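Local coordinates for protein major extracellular endoglucanase (Xanthomonas campestris pv. campestris, PDB 4TUF) that hydrolyses internal beta-1,4-glucosidic linkages in cellulose, lichenin and cereal beta-D-glucans, at residues 41-46 / 96-101; 193-198 / 229-234. All blocks are in the same frame, centred on the assembly; numbering follows the deposited sequence.

Overall arrangement
Both contacts belong to the catalytic domain, a glycoside hydrolase family 5 TIM barrel, but to different layers of it. Contact 1 joins helices 42-51 and 88-102 of the outer layer, its centre about 19 Å from the centre of the chain. Contact 2 pairs strands 192-195 and 231-238 in the parallel barrel wall, its centre about 10 Å from that of the chain. Along the chain contact 1 is complete before contact 2 begins; their centres lie about 26 Å apart and their nearest atoms about 15 Å, without touching. Packing around the barrel is thus seen in contact 1, while contact 2 runs to the strand ends, where Glu196 lies beside Glu157, the probable proton donor.

Contact 1 (41-46 / 96-101); sequences NWKDMI and IAEFNA
Glu98 reaches from helix 88-102 to three residues of helix 42-51, using its aliphatic part and its carboxylate differently. Its CB lies 3.6 Å from Trp42 CZ3, at the edge of the indole and near the ring plane, while its CG rests 3.7 Å from Ile46 CD1. A bend at chi2 (66°) brings CD toward Lys43, whose chain crosses Glu98 at about a right angle. Lys43 CE stands 3.4 Å from Glu98 OE1, but the salt bridge from Lys43 NZ to that same OE1 is long, at 3.8 Å; the ammonium also forms a salt bridge to a bound dihydrogenphosphate ion. A long, flexible lysine suits this partly exposed place, where its ammonium probably serves mainly the phosphate ion, with Glu98 a more distant partner. Farther along helix 42-51, Ile46 CD1 sits over one face of the Phe99 ring, 4.1 Å from its centroid and offset toward the rim, a CH-pi contact. Branching lets Ile46 also bring CG2 to 3.7 Å from Phe99 CE1. Two neighbouring helices of the outer layer of the TIM barrel are joined here, and Phe99 continues inward to Val57 and Val106 on the barrel strands. Behind the first shell, Trp42 has Lys43 CB over the centre of one ring face, and its NE1 is hydrogen-bonded to Asp82. Asn41 is the N-cap of helix 42-51: its OD1 accepts from Asp44 N at 3.0 Å (153° at the hydrogen), asparagine providing a short acceptor for a first-turn N-H, while its ND2 donates to Arg79 O.

Contact 2 (193-198 / 229-234); sequences IAVEGI and NRLLLA. With 2HP (dihydrogenphosphate ion), chain F.
Arg230, whose backbone O receives Ile193 N, turns the edge of its flat guanidinium to a dihydrogenphosphate ion, with the phosphorus in the guanidinium plane. Arg230 NH1 donates to O4 of the ion at 3.1 Å and Arg230 NH2 to its O2 at 3.3 Å; NH2 also bonds Asn229 O at 2.8 Å, from above that carbonyl plane. With NE held by Pro189 O, the guanidinium is fixed in rotation, and arginine supplies enough N-H groups for all these partners. Beyond it the strands run parallel. Leu232 makes two bonds to the same strand, its N donating to Ile193 O and its O accepting from Val195 N, and Ala234 N closes the ladder on Val195 O. On the face shared with Ile193 and Leu233, Val195 CG2 meets Leu231 CD1 at 3.7 Å; the small Ala194, on Leu232's face, has CB 4.2 Å from Ala234 CB. Past the strand end, Glu196 CG lies 3.3 Å from Ala234 O; its OE1 accepts a hydrogen bond from Glu157 N and OE2 forms a salt bridge with Arg58 NH2, probably helping to position Glu157, the likely proton donor. Ile193 and Val195 pack on helix 173-187, and Ala194 pairs with the backbone of Leu152 and Leu154, on neighbouring strand 149-153 and just beyond it.

Contact 1 (41-46 / 96-101)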
# COMPACT_ATOMS: atom_id res chain seq x y z
N ASN A 41 19.01 3.43 13.59
CA ASN A 41 19.32 2.01 13.40
C ASN A 41 18.08 1.27 12.94
O ASN A 41 17.02 1.40 13.54
CB ASN A 41 19.87 1.41 14.69
CG ASN A 41 20.02 -0.10 14.61
OD1 ASN A 41 19.14 -0.85 15.02
ND2 ASN A 41 21.15 -0.54 14.07
N TRP A 42 18.21 0.50 11.87
CA TRP A 42 17.04 -0.09 11.20
C TRP A 42 16.24 -1.00 12.13
O TRP A 42 15.01 -0.95 12.14
CB TRP A 42 17.47 -0.87 9.95
CG TRP A 42 18.26 -2.10 10.25
CD1 TRP A 42 19.59 -2.19 10.56
CD2 TRP A 42 17.76 -3.44 10.27
NE1 TRP A 42 19.95 -3.50 10.77
CE2 TRP A 42 18.84 -4.29 10.60
CE3 TRP A 42 16.50 -4.01 10.03
CZ2 TRP A 42 18.70 -5.67 10.70
CZ3 TRP A 42 16.37 -5.38 10.13
CH2 TRP A 42 17.45 -6.19 10.47
N LYS A 43 16.94 -1.81 12.92
CA LYS A 43 16.29 -2.72 13.85
C LYS A 43 15.54 -1.96 14.95
O LYS A 43 14.42 -2.32 15.32
CB LYS A 43 17.31 -3.67 14.48
CG LYS A 43 16.91 -5.14 14.51
CD LYS A 43 17.72 -5.89 15.57
CE LYS A 43 17.75 -7.39 15.32
NZ LYS A 43 18.65 -7.76 14.19
N ASP A 44 16.16 -0.89 15.45
CA ASP A 44 15.55 -0.09 16.51
C ASP A 44 14.33 0.68 16.00
O ASP A 44 13.36 0.88 16.73
CB ASP A 44 16.57 0.88 17.10
CG ASP A 44 17.57 0.19 18.02
OD1 ASP A 44 17.62 -1.06 18.00
OD2 ASP A 44 18.31 0.89 18.74
N MET A 45 14.37 1.10 14.74
CA MET A 45 13.25 1.81 14.14
C MET A 45 12.04 0.88 13.94
O MET A 45 10.89 1.30 14.06
CB MET A 45 13.67 2.45 12.82
CG MET A 45 12.67 3.45 12.28
SD MET A 45 13.42 4.67 11.17
CE MET A 45 13.98 3.62 9.84
N ILE A 46 12.31 -0.39 13.64
CA ILE A 46 11.24 -1.37 13.53
C ILE A 46 10.63 -1.63 14.91
O ILE A 46 9.42 -1.66 15.06
CB ILE A 46 11.74 -2.69 12.91
CG1 ILE A 46 12.01 -2.51 11.42
CG2 ILE A 46 10.74 -3.81 13.14
CD1 ILE A 46 12.64 -3.71 10.77
N ILE A 96 12.75 -8.11 6.02
CA ILE A 96 11.57 -8.97 6.03
C ILE A 96 11.70 -10.05 7.10
O ILE A 96 10.71 -10.40 7.76
CB ILE A 96 11.35 -9.60 4.64
CG1 ILE A 96 10.79 -8.55 3.68
CG2 ILE A 96 10.39 -10.78 4.71
CD1 ILE A 96 10.99 -8.88 2.22
N ALA A 97 12.92 -10.54 7.30
CA ALA A 97 13.18 -11.53 8.34
C ALA A 97 12.97 -10.95 9.73
O ALA A 97 12.57 -11.66 10.66
CB ALA A 97 14.60 -12.08 8.20
N GLU A 98 13.23 -9.65 9.88
CA GLU A 98 13.09 -8.98 11.17
C GLU A 98 11.62 -8.76 11.52
O GLU A 98 11.19 -9.03 12.64
CB GLU A 98 13.83 -7.65 11.19
CG GLU A 98 13.59 -6.82 12.44
CD GLU A 98 14.15 -7.46 13.70
OE1 GLU A 98 14.96 -8.40 13.59
OE2 GLU A 98 13.78 -7.00 14.81
N PHE A 99 10.86 -8.25 10.55
CA PHE A 99 9.41 -8.15 10.69
C PHE A 99 8.81 -9.50 11.06
O PHE A 99 7.93 -9.59 11.92
CB PHE A 99 8.77 -7.65 9.39
CG PHE A 99 8.98 -6.18 9.14
CD1 PHE A 99 8.72 -5.25 10.13
CD2 PHE A 99 9.43 -5.74 7.90
CE1 PHE A 99 8.92 -3.90 9.89
CE2 PHE A 99 9.63 -4.39 7.66
CZ PHE A 99 9.37 -3.47 8.65
N ASN A 100 9.30 -10.55 10.40
CA ASN A 100 8.79 -11.90 10.61
C ASN A 100 9.06 -12.39 12.03
O ASN A 100 8.20 -13.01 12.65
CB ASN A 100 9.41 -12.85 9.59
CG ASN A 100 8.88 -14.26 9.72
OD1 ASN A 100 7.77 -14.56 9.27
ND2 ASN A 100 9.68 -15.14 10.31
N ALA A 101 10.26 -12.12 12.53
CA ALA A 101 10.66 -12.55 13.87
C ALA A 101 9.89 -11.80 14.95
O ALA A 101 9.67 -12.32 16.04
CB ALA A 101 12.15 -12.36 14.07

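Contact 2 (193-198 / 229-234)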
# COMPACT_ATOMS: atom_id res chain seq x y z
N ILE A 193 -3.63 -11.55 -2.77
CA ILE A 193 -3.38 -10.67 -3.91
C ILE A 193 -4.09 -9.35 -3.69
O ILE A 193 -5.32 -9.30 -3.64
CB ILE A 193 -3.85 -11.31 -5.22
CG1 ILE A 193 -3.24 -12.71 -5.38
CG2 ILE A 193 -3.49 -10.43 -6.41
CD1 ILE A 193 -1.74 -12.69 -5.56
N ALA A 194 -3.34 -8.27 -3.53
CA ALA A 194 -3.96 -6.96 -3.36
C ALA A 194 -4.08 -6.25 -4.70
O ALA A 194 -3.10 -6.15 -5.45
CB ALA A 194 -3.18 -6.11 -2.37
N VAL A 195 -5.28 -5.78 -5.01
CA VAL A 195 -5.52 -5.08 -6.26
C VAL A 195 -6.04 -3.67 -6.00
O VAL A 195 -6.94 -3.47 -5.18
CB VAL A 195 -6.53 -5.84 -7.14
CG1 VAL A 195 -6.76 -5.09 -8.45
CG2 VAL A 195 -6.03 -7.24 -7.41
N GLU A 196 -5.46 -2.70 -6.69
CA GLU A 196 -5.87 -1.32 -6.52
C GLU A 196 -6.77 -0.89 -7.66
O GLU A 196 -6.89 -1.58 -8.68
CB GLU A 196 -4.64 -0.40 -6.46
CG GLU A 196 -3.64 -0.78 -5.38
CD GLU A 196 -2.41 0.11 -5.40
OE1 GLU A 196 -2.57 1.32 -5.70
OE2 GLU A 196 -1.29 -0.39 -5.13
N GLY A 197 -7.42 0.25 -7.47
CA GLY A 197 -8.28 0.78 -8.50
C GLY A 197 -7.49 1.52 -9.56
O GLY A 197 -6.27 1.46 -9.62
N ILE A 198 -8.23 2.21 -10.43
CA ILE A 198 -7.64 3.04 -11.46
C ILE A 198 -8.13 4.46 -11.22
O ILE A 198 -8.55 4.79 -10.11
CB ILE A 198 -8.02 2.54 -12.85
CG1 ILE A 198 -9.54 2.56 -13.02
CG2 ILE A 198 -7.49 1.13 -13.06
CD1 ILE A 198 -10.00 2.44 -14.45
N ASN A 229 -11.11 -16.23 -2.27
CA ASN A 229 -10.45 -16.41 -0.99
C ASN A 229 -8.98 -15.95 -0.99
O ASN A 229 -8.21 -16.31 -0.10
CB ASN A 229 -10.55 -17.87 -0.53
CG ASN A 229 -9.91 -18.85 -1.50
OD1 ASN A 229 -9.15 -18.47 -2.39
ND2 ASN A 229 -10.21 -20.13 -1.31
N ARG A 230 -8.60 -15.15 -1.99
CA ARG A 230 -7.28 -14.52 -2.00
C ARG A 230 -7.36 -13.03 -2.33
O ARG A 230 -6.42 -12.29 -2.05
CB ARG A 230 -6.36 -15.20 -3.01
CG ARG A 230 -6.01 -16.63 -2.67
CD ARG A 230 -5.31 -16.74 -1.35
NE ARG A 230 -4.87 -18.11 -1.11
CZ ARG A 230 -5.63 -19.04 -0.55
NH1 ARG A 230 -5.16 -20.26 -0.38
NH2 ARG A 230 -6.87 -18.75 -0.18
N LEU A 231 -8.46 -12.61 -2.95
CA LEU A 231 -8.55 -11.24 -3.46
C LEU A 231 -8.78 -10.21 -2.36
O LEU A 231 -9.77 -10.26 -1.63
CB LEU A 231 -9.67 -11.13 -4.49
CG LEU A 231 -9.94 -9.71 -4.98
CD1 LEU A 231 -8.71 -9.13 -5.68
CD2 LEU A 231 -11.14 -9.71 -5.90
N LEU A 232 -7.85 -9.28 -2.27
CA LEU A 232 -7.93 -8.20 -1.30
C LEU A 232 -7.92 -6.88 -2.06
O LEU A 232 -6.97 -6.59 -2.79
CB LEU A 232 -6.76 -8.29 -0.31
CG LEU A 232 -6.55 -7.22 0.76
CD1 LEU A 232 -7.68 -7.21 1.79
CD2 LEU A 232 -5.20 -7.43 1.44
N LEU A 233 -8.98 -6.10 -1.94
CA LEU A 233 -9.05 -4.82 -2.64
C LEU A 233 -8.40 -3.73 -1.79
O LEU A 233 -8.67 -3.62 -0.59
CB LEU A 233 -10.50 -4.45 -2.95
CG LEU A 233 -11.32 -5.36 -3.87
CD1 LEU A 233 -12.74 -4.84 -3.93
CD2 LEU A 233 -10.72 -5.44 -5.26
N ALA A 234 -7.53 -2.94 -2.41
CA ALA A 234 -6.71 -2.00 -1.65
C ALA A 234 -6.55 -0.64 -2.34
O ALA A 234 -5.44 -0.26 -2.70
CB ALA A 234 -5.34 -2.61 -1.38
P 2HP F . -7.91 -21.99 1.62
O1 2HP F . -8.71 -23.17 2.12
O2 2HP F . -8.81 -20.78 1.54
O3 2HP F . -6.77 -21.70 2.58
O4 2HP F . -7.35 -22.30 0.25